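Local structure of vanadium-dependent bromoperoxidase (Corallina officinalis, 1QHB) at residues P153-I156 / A157-E161; L237-F240 / I241-S245; I271-G274 / S275-I278. The protein catalyses the halogenation of organic substrates with bromide and hydrogen peroxide, using a vanadate cofactor, and assembles as a dodecamer that also binds calcium. One frame throughout, in Å; residues are numbered along the deposited sequence.

How the interactions relate
Interaction 1 is the first turns of helix 153-167, interaction 2 a turn in the long loop before strand 251-253, and interaction 3 the tip of the hairpin 270-285. Interactions 2 and 3 meet directly: Ser245 OG lies 2.9 Å from Ala272 N, a probable hydrogen bond, although their centres are 14 Å apart. Interaction 1 stands apart, its nearest atoms about 15 Å from interaction 2 and about 27 Å from interaction 3. Interactions 1 and 2 both come near the probable vanadate site, with the side chain of Glu158 about 9 Å from that of His551 and that of Ile241 about 10 Å from that of His485. Interaction 3 lies away from it, at a subunit interface.

Interaction 1. Residues P153-I156 / A157-E161; sequences PELI and AEMAE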
ATOM      1  N   PRO A 153     -33.740  37.709 -24.741  1.00 19.44           N
ATOM      2  CA  PRO A 153     -33.244  38.884 -25.475  1.00 18.14           C
ATOM      3  C   PRO A 153     -31.956  38.507 -26.188  1.00 17.04           C
ATOM      4  O   PRO A 153     -31.713  38.846 -27.358  1.00 17.22           O
ATOM      5  CB  PRO A 153     -32.970  39.906 -24.376  1.00 19.54           C
ATOM      6  CG  PRO A 153     -33.929  39.520 -23.289  1.00 21.06           C
ATOM      7  CD  PRO A 153     -33.937  37.997 -23.299  1.00 19.05           C
ATOM      8  N   GLU A 154     -31.066  37.768 -25.503  1.00 15.21           N
ATOM      9  CA  GLU A 154     -29.829  37.336 -26.118  1.00 12.31           C
ATOM     10  C   GLU A 154     -29.964  36.631 -27.478  1.00 14.45           C
ATOM     11  O   GLU A 154     -29.264  36.881 -28.485  1.00 11.86           O
ATOM     12  CB  GLU A 154     -29.039  36.414 -25.211  1.00 12.45           C
ATOM     13  CG  GLU A 154     -27.599  36.248 -25.718  1.00 13.41           C
ATOM     14  CD  GLU A 154     -26.659  35.598 -24.715  1.00 17.01           C
ATOM     15  OE1 GLU A 154     -27.146  35.159 -23.648  1.00 13.10           O
ATOM     16  OE2 GLU A 154     -25.476  35.579 -25.041  1.00 10.62           O
ATOM     17  N   LEU A 155     -30.888  35.662 -27.548  1.00 14.22           N
ATOM     18  CA  LEU A 155     -31.081  34.867 -28.764  1.00 15.37           C
ATOM     19  C   LEU A 155     -31.672  35.751 -29.847  1.00 15.08           C
ATOM     20  O   LEU A 155     -31.328  35.689 -31.051  1.00 18.17           O
ATOM     21  CB  LEU A 155     -31.959  33.668 -28.411  1.00 11.34           C
ATOM     22  CG  LEU A 155     -32.274  32.586 -29.440  1.00 16.82           C
ATOM     23  CD1 LEU A 155     -33.440  33.024 -30.317  1.00 12.50           C
ATOM     24  CD2 LEU A 155     -31.103  32.260 -30.342  1.00 10.87           C
ATOM     25  N   ILE A 156     -32.598  36.631 -29.432  1.00 14.66           N
ATOM     26  CA  ILE A 156     -33.188  37.575 -30.381  1.00 15.00           C
ATOM     27  C   ILE A 156     -32.074  38.363 -31.070  1.00 14.82           C
ATOM     28  O   ILE A 156     -32.022  38.421 -32.310  1.00 15.34           O
ATOM     29  CB  ILE A 156     -34.187  38.501 -29.691  1.00 18.63           C
ATOM     30  CG1 ILE A 156     -35.392  37.693 -29.195  1.00 15.19           C
ATOM     31  CG2 ILE A 156     -34.621  39.603 -30.661  1.00 13.73           C
ATOM     32  CD1 ILE A 156     -36.231  38.487 -28.218  1.00 17.72           C
ATOM     33  N   ALA A 157     -31.191  38.969 -30.270  1.00 12.67           N
ATOM     34  CA  ALA A 157     -30.058  39.678 -30.843  1.00 11.27           C
ATOM     35  C   ALA A 157     -29.137  38.772 -31.643  1.00 13.27           C
ATOM     36  O   ALA A 157     -28.521  39.271 -32.568  1.00 14.66           O
ATOM     37  CB  ALA A 157     -29.200  40.280 -29.710  1.00 10.28           C
ATOM     38  N   GLU A 158     -28.845  37.534 -31.258  1.00 13.66           N
ATOM     39  CA  GLU A 158     -27.999  36.638 -31.998  1.00 13.23           C
ATOM     40  C   GLU A 158     -28.632  36.341 -33.365  1.00 13.73           C
ATOM     41  O   GLU A 158     -27.858  36.282 -34.343  1.00 13.16           O
ATOM     42  CB  GLU A 158     -27.854  35.308 -31.228  1.00  7.45           C
ATOM     43  CG  GLU A 158     -26.853  35.503 -30.055  1.00 11.63           C
ATOM     44  CD  GLU A 158     -26.541  34.227 -29.329  1.00 14.58           C
ATOM     45  OE1 GLU A 158     -27.316  33.227 -29.364  1.00 12.41           O
ATOM     46  OE2 GLU A 158     -25.475  34.176 -28.681  1.00 13.89           O
ATOM     47  N   MET A 159     -29.945  36.068 -33.400  1.00 11.15           N
ATOM     48  CA  MET A 159     -30.584  35.786 -34.683  1.00 13.09           C
ATOM     49  C   MET A 159     -30.603  37.019 -35.591  1.00 13.44           C
ATOM     50  O   MET A 159     -30.271  36.918 -36.774  1.00 15.62           O
ATOM     51  CB  MET A 159     -31.997  35.242 -34.554  1.00  9.81           C
ATOM     52  CG  MET A 159     -32.073  33.810 -34.066  1.00 11.77           C
ATOM     53  SD  MET A 159     -31.058  32.679 -35.026  1.00 11.37           S
ATOM     54  CE  MET A 159     -31.907  32.591 -36.582  1.00  6.56           C
ATOM     55  N   ALA A 160     -30.864  38.198 -35.049  1.00 14.41           N
ATOM     56  CA  ALA A 160     -30.865  39.439 -35.850  1.00 13.06           C
ATOM     57  C   ALA A 160     -29.509  39.607 -36.510  1.00 12.85           C
ATOM     58  O   ALA A 160     -29.416  39.853 -37.709  1.00 14.13           O
ATOM     59  CB  ALA A 160     -31.125  40.671 -34.995  1.00  9.45           C
ATOM     60  N   GLU A 161     -28.447  39.408 -35.675  1.00 11.56           N
ATOM     61  CA  GLU A 161     -27.105  39.531 -36.231  1.00 11.95           C
ATOM     62  C   GLU A 161     -26.826  38.525 -37.315  1.00 11.95           C
ATOM     63  O   GLU A 161     -26.158  38.887 -38.311  1.00 13.71           O
ATOM     64  CB  GLU A 161     -26.087  39.415 -35.095  1.00 11.14           C
ATOM     65  CG  GLU A 161     -24.634  39.341 -35.579  1.00 11.46           C
ATOM     66  CD  GLU A 161     -23.687  39.310 -34.401  1.00 20.84           C
ATOM     67  OE1 GLU A 161     -23.815  38.324 -33.642  1.00 14.44           O
ATOM     68  OE2 GLU A 161     -22.867  40.246 -34.282  1.00 16.43           O
TER
HETATM   69  O   HOH W   1     -24.674  36.333 -27.417  1.00 13.14           O
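Glu154 and Glu158 come together one turn apart in the first turns of alpha-helix 153-167, a largely buried contact where a water bridges two acidic side chains. Each carboxylate uses OE2: water 1 donates to Glu154 OE2 and to Glu158 OE2, so the two oxygens stay 3.9 Å apart without touching. The carboxylate planes are turned 54° from one another. Glu154 reaches this point with CG anti to its amide nitrogen (chi1 -166°) and an extended chain, whereas Glu158 has CG beside its own backbone N and anti to the carbonyl carbon, which brings CG within 3.2 Å of Glu154 O.

Like charges this close would be costly alone, but each acid has an arginine partner, Arg213 in a salt bridge with Glu154 OE2 and Arg404 with Glu158 OE1. The two arginines would probably offset the mutual repulsion and favour the ionised forms. The hydroxyl of Ser554, at the start of helix 553-574, hydrogen-bonds Glu158 OE2 and so ties this helix to that one, near the residues that probably bind vanadate.

Beside the acids, Leu155 and Met159 run side by side, pointing the same way. Both methyls of Leu155 reach Met159 CG, CD1 and CD2 each 4.1 Å from it, while Leu155 CD2 also comes within 4.0 Å of Glu158 OE1. Helix 432-437 packs against Leu155 and Ile156.

Beneath the side chains run the regular i to i+4 hydrogen bonds of the alpha-helix. The straightest joins Ala157 N to Pro153 O, with an N-H...O angle of 175°, and the shortest joins Met159 N to Leu155 O at 2.8 Å.

Interaction 2. Residues L237-F240 / I241-S245; sequences LSQF and IIVGS
Gln239 and Val243 cross obliquely over a compact turn that opens with an ST turn at Ser238. The Gln239 chain is bent back at its second torsion (chi2 -62°), which puts OE1 3.7 Å from Val243 CG1. That oxygen's polar partner is Phe510 N, so the valine methyl only lies alongside it. The other valine branch, CG2, sits close to the backbone, 3.3 Å from Gln239 O.

Leu237 lies before the turn and offers one methyl to each of two isoleucines after it: CD2 meets Ile241 CG2, and CD1 meets Ile242 CG2, both at 4.3 Å. These loose apolar touches belong to a larger core, in which Ile320 packs on Leu237 and Ile241, Val512 packs on Ile242, and Phe240 turns to helices 337-349 and 530-548, joining the loop to both.

Gln239 O is gripped twice. Val243 N approaches almost straight out beyond the oxygen, whereas Ile242 N comes from above the carbonyl plane, 60° out of it. Ser238 O receives Ile241 N in the same steep manner as Ile242 N. Three backbone bonds thus close the turn from Ser238 to Val243. Ser238 OG also bonds Glu533 O in helix 530-548, while within the turn it accepts from Phe240 N at 3.2 Å.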
ATOM      1  N   LEU A 237      -9.811  42.059 -40.649  1.00 13.44           N
ATOM      2  CA  LEU A 237      -9.070  40.833 -40.850  1.00 11.83           C
ATOM      3  C   LEU A 237      -7.665  40.878 -40.258  1.00 13.18           C
ATOM      4  O   LEU A 237      -6.886  41.833 -40.316  1.00  9.76           O
ATOM      5  CB  LEU A 237      -8.953  40.462 -42.325  1.00 11.27           C
ATOM      6  CG  LEU A 237     -10.282  40.153 -43.031  1.00 18.64           C
ATOM      7  CD1 LEU A 237     -10.075  40.150 -44.534  1.00 12.75           C
ATOM      8  CD2 LEU A 237     -10.879  38.820 -42.612  1.00 11.64           C
ATOM      9  N   SER A 238      -7.367  39.749 -39.602  1.00  8.71           N
ATOM     10  CA  SER A 238      -6.083  39.595 -38.957  1.00  9.76           C
ATOM     11  C   SER A 238      -5.065  39.697 -40.055  1.00 11.26           C
ATOM     12  O   SER A 238      -5.257  39.081 -41.133  1.00 13.05           O
ATOM     13  CB  SER A 238      -6.036  38.185 -38.304  1.00 10.13           C
ATOM     14  OG  SER A 238      -4.686  37.923 -37.879  1.00  8.39           O
ATOM     15  N   GLN A 239      -3.883  40.262 -39.784  1.00 11.43           N
ATOM     16  CA  GLN A 239      -2.836  40.277 -40.794  1.00  9.62           C
ATOM     17  C   GLN A 239      -2.492  38.858 -41.218  1.00 12.93           C
ATOM     18  O   GLN A 239      -2.072  38.575 -42.345  1.00 14.83           O
ATOM     19  CB  GLN A 239      -1.530  40.909 -40.222  1.00  9.71           C
ATOM     20  CG  GLN A 239      -1.710  42.381 -39.816  1.00 10.17           C
ATOM     21  CD  GLN A 239      -2.076  43.212 -41.055  1.00 15.20           C
ATOM     22  OE1 GLN A 239      -1.279  43.329 -41.995  1.00 12.55           O
ATOM     23  NE2 GLN A 239      -3.308  43.697 -41.004  1.00  7.70           N
ATOM     24  N   PHE A 240      -2.598  37.892 -40.320  1.00 13.18           N
ATOM     25  CA  PHE A 240      -2.160  36.524 -40.550  1.00 10.16           C
ATOM     26  C   PHE A 240      -2.994  35.712 -41.523  1.00 10.33           C
ATOM     27  O   PHE A 240      -2.534  34.599 -41.905  1.00 11.05           O
ATOM     28  CB  PHE A 240      -2.082  35.785 -39.183  1.00 12.11           C
ATOM     29  CG  PHE A 240      -1.041  36.387 -38.261  1.00 13.56           C
ATOM     30  CD1 PHE A 240       0.262  36.583 -38.649  1.00 13.28           C
ATOM     31  CD2 PHE A 240      -1.389  36.760 -36.986  1.00  8.83           C
ATOM     32  CE1 PHE A 240       1.198  37.107 -37.771  1.00 21.60           C
ATOM     33  CE2 PHE A 240      -0.470  37.318 -36.113  1.00 10.99           C
ATOM     34  CZ  PHE A 240       0.818  37.495 -36.498  1.00 15.62           C
ATOM     35  N   ILE A 241      -4.160  36.203 -41.910  1.00  7.58           N
ATOM     36  CA  ILE A 241      -4.977  35.512 -42.905  1.00  9.90           C
ATOM     37  C   ILE A 241      -4.930  36.191 -44.266  1.00 13.25           C
ATOM     38  O   ILE A 241      -5.549  35.673 -45.208  1.00 13.27           O
ATOM     39  CB  ILE A 241      -6.408  35.309 -42.375  1.00 11.83           C
ATOM     40  CG1 ILE A 241      -7.072  34.031 -42.944  1.00  6.74           C
ATOM     41  CG2 ILE A 241      -7.306  36.512 -42.448  1.00  8.46           C
ATOM     42  CD1 ILE A 241      -8.383  33.748 -42.328  1.00  7.86           C
ATOM     43  N   ILE A 242      -4.145  37.254 -44.447  1.00  9.28           N
ATOM     44  CA  ILE A 242      -4.001  37.913 -45.722  1.00 12.48           C
ATOM     45  C   ILE A 242      -2.557  38.163 -46.117  1.00 13.40           C
ATOM     46  O   ILE A 242      -2.304  38.202 -47.326  1.00 16.64           O
ATOM     47  CB  ILE A 242      -4.672  39.298 -45.829  1.00 13.69           C
ATOM     48  CG1 ILE A 242      -4.251  40.223 -44.680  1.00 12.67           C
ATOM     49  CG2 ILE A 242      -6.172  39.155 -45.950  1.00  8.01           C
ATOM     50  CD1 ILE A 242      -4.823  41.628 -44.827  1.00 14.16           C
ATOM     51  N   VAL A 243      -1.574  38.378 -45.246  1.00 11.73           N
ATOM     52  CA  VAL A 243      -0.246  38.659 -45.750  1.00 10.59           C
ATOM     53  C   VAL A 243       0.561  37.369 -45.905  1.00 16.34           C
ATOM     54  O   VAL A 243       0.287  36.335 -45.270  1.00 14.73           O
ATOM     55  CB  VAL A 243       0.578  39.574 -44.828  1.00 13.54           C
ATOM     56  CG1 VAL A 243      -0.220  40.813 -44.476  1.00 18.86           C
ATOM     57  CG2 VAL A 243       0.963  38.828 -43.543  1.00 18.00           C
ATOM     58  N   GLY A 244       1.646  37.558 -46.644  1.00 10.63           N
ATOM     59  CA  GLY A 244       2.678  36.553 -46.763  1.00 11.99           C
ATOM     60  C   GLY A 244       3.776  36.848 -45.717  1.00 14.29           C
ATOM     61  O   GLY A 244       3.653  37.687 -44.823  1.00 10.96           O
ATOM     62  N   SER A 245       4.868  36.093 -45.906  1.00 14.67           N
ATOM     63  CA  SER A 245       6.005  36.173 -45.019  1.00 12.79           C
ATOM     64  C   SER A 245       7.194  36.541 -45.866  1.00 13.36           C
ATOM     65  O   SER A 245       7.214  36.497 -47.087  1.00 16.99           O
ATOM     66  CB  SER A 245       6.289  34.780 -44.446  1.00  5.17           C
ATOM     67  OG  SER A 245       6.883  33.943 -45.417  1.00 11.72           O
TER

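Interaction 3. Residues I271-G274 / S275-I278; sequences IAYG and SITI
The Tyr273 ring carries the terminal methyl of Ile278 over one face, a CH-pi contact with CD1 4.1 Å from the ring centroid and offset toward the rim. Ile278 CG1 adds a second touch, 3.7 Å from Tyr273 CD2, as the two side chains cross. Ile276 CG1 comes to the same ring atom obliquely, at 4.2 Å. The ring stands up from the strand because its CG is anti to the amide nitrogen (chi1 -177°), and its OH extends to Asn341 ND2 of the second subunit.

All this lies on one face of a beta hairpin with a two-residue loop, whose strands 270-273 and 276-285 are joined by a type II' turn from Tyr273 to Ile276. Gly274 takes a positive phi of 66°, where a side chain would clash with Ser275 N. Ile271 is on the same face of the sheet as Tyr273, Ile276 and Ile278, with its CD1 4.0 Å from Ile278 CG2. An alanine at Ile278 lacks CG1, CG2 and CD1, and is likely to open a gap between the Tyr273 ring and Ile271 CD1 and free the ring to shift.

Paired backbone bonds close the hairpin. Ile271 and Ile278 exchange two that lie in the carbonyl planes, the shorter being Ile271 N to Ile278 O at 2.8 Å; between Tyr273 and Ile276, nearer the turn, each N-H lies well above the plane of the other's carbonyl. Water 2 donates to Gly274 O and Ile276 O, bridging the turn to its outgoing strand.

Beyond the hairpin, Thr277 and Ile278 pair with a strand of the second subunit, and Ser275 OG hydrogen-bonds Thr328 O of the second subunit. Apolar packing combined with polar bonds at the turn and ring hydroxyl implies a hairpin both packed on helix 337-349 of its own subunit and joined to the second subunit.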
ATOM      1  N   ILE A 271       3.075  32.734 -48.210  1.00 11.68           N
ATOM      2  CA  ILE A 271       3.750  32.320 -46.997  1.00 12.77           C
ATOM      3  C   ILE A 271       4.881  31.362 -47.372  1.00 11.18           C
ATOM      4  O   ILE A 271       4.573  30.342 -48.038  1.00 12.16           O
ATOM      5  CB  ILE A 271       2.865  31.550 -45.964  1.00 13.09           C
ATOM      6  CG1 ILE A 271       1.615  32.411 -45.698  1.00  9.11           C
ATOM      7  CG2 ILE A 271       3.580  31.159 -44.689  1.00  7.85           C
ATOM      8  CD1 ILE A 271       0.574  31.555 -44.986  1.00 10.06           C
ATOM      9  N   ALA A 272       6.108  31.605 -46.903  1.00  9.03           N
ATOM     10  CA  ALA A 272       7.190  30.649 -47.151  1.00 11.35           C
ATOM     11  C   ALA A 272       6.961  29.418 -46.275  1.00 13.33           C
ATOM     12  O   ALA A 272       6.970  29.525 -45.062  1.00 14.54           O
ATOM     13  CB  ALA A 272       8.559  31.203 -46.795  1.00 10.97           C
ATOM     14  N   TYR A 273       6.767  28.243 -46.835  1.00 13.58           N
ATOM     15  CA  TYR A 273       6.470  26.999 -46.104  1.00  9.93           C
ATOM     16  C   TYR A 273       7.631  26.062 -46.374  1.00 13.83           C
ATOM     17  O   TYR A 273       7.558  25.346 -47.390  1.00  9.91           O
ATOM     18  CB  TYR A 273       5.184  26.446 -46.690  1.00 10.85           C
ATOM     19  CG  TYR A 273       4.556  25.194 -46.101  1.00 11.45           C
ATOM     20  CD1 TYR A 273       4.840  24.774 -44.792  1.00  7.42           C
ATOM     21  CD2 TYR A 273       3.706  24.423 -46.866  1.00  7.19           C
ATOM     22  CE1 TYR A 273       4.243  23.650 -44.295  1.00  9.28           C
ATOM     23  CE2 TYR A 273       3.106  23.291 -46.362  1.00 10.33           C
ATOM     24  CZ  TYR A 273       3.386  22.909 -45.061  1.00 10.87           C
ATOM     25  OH  TYR A 273       2.844  21.754 -44.521  1.00 14.01           O
ATOM     26  N   GLY A 274       8.683  26.066 -45.529  1.00  7.10           N
ATOM     27  CA  GLY A 274       9.866  25.347 -45.901  1.00 11.06           C
ATOM     28  C   GLY A 274      10.441  26.062 -47.141  1.00 12.96           C
ATOM     29  O   GLY A 274      10.534  27.312 -47.195  1.00 10.01           O
ATOM     30  N   SER A 275      10.625  25.288 -48.204  1.00 11.02           N
ATOM     31  CA  SER A 275      11.178  25.789 -49.468  1.00  8.86           C
ATOM     32  C   SER A 275      10.142  25.918 -50.575  1.00 11.71           C
ATOM     33  O   SER A 275      10.435  26.250 -51.724  1.00 11.94           O
ATOM     34  CB  SER A 275      12.309  24.858 -49.890  1.00 11.54           C
ATOM     35  OG  SER A 275      13.373  24.909 -48.920  1.00 12.16           O
ATOM     36  N   ILE A 276       8.867  25.710 -50.193  1.00 11.85           N
ATOM     37  CA  ILE A 276       7.719  25.840 -51.074  1.00  7.46           C
ATOM     38  C   ILE A 276       6.789  26.910 -50.527  1.00  9.56           C
ATOM     39  O   ILE A 276       7.232  27.738 -49.721  1.00  9.33           O
ATOM     40  CB  ILE A 276       6.948  24.540 -51.354  1.00 10.13           C
ATOM     41  CG1 ILE A 276       6.375  23.931 -50.094  1.00 10.92           C
ATOM     42  CG2 ILE A 276       7.921  23.560 -52.027  1.00 10.38           C
ATOM     43  CD1 ILE A 276       5.614  22.608 -50.298  1.00  7.33           C
ATOM     44  N   THR A 277       5.543  27.034 -51.018  1.00  7.51           N
ATOM     45  CA  THR A 277       4.728  28.133 -50.573  1.00  8.88           C
ATOM     46  C   THR A 277       3.276  27.794 -50.332  1.00 10.36           C
ATOM     47  O   THR A 277       2.709  26.889 -50.916  1.00 11.59           O
ATOM     48  CB  THR A 277       4.670  29.339 -51.578  1.00 13.00           C
ATOM     49  OG1 THR A 277       4.362  28.815 -52.889  1.00 11.10           O
ATOM     50  CG2 THR A 277       5.985  30.079 -51.665  1.00 11.17           C
ATOM     51  N   ILE A 278       2.693  28.621 -49.462  1.00 10.38           N
ATOM     52  CA  ILE A 278       1.263  28.608 -49.229  1.00 10.29           C
ATOM     53  C   ILE A 278       0.721  29.932 -49.803  1.00 12.22           C
ATOM     54  O   ILE A 278       1.242  30.994 -49.463  1.00 10.92           O
ATOM     55  CB  ILE A 278       0.882  28.546 -47.753  1.00 15.08           C
ATOM     56  CG1 ILE A 278       1.310  27.212 -47.127  1.00 12.18           C
ATOM     57  CG2 ILE A 278      -0.619  28.767 -47.579  1.00  7.28           C
ATOM     58  CD1 ILE A 278       1.469  27.256 -45.624  1.00 11.62           C
TER
HETATM   59  O   HOH W   2       9.703  28.897 -49.223  1.00 14.04           O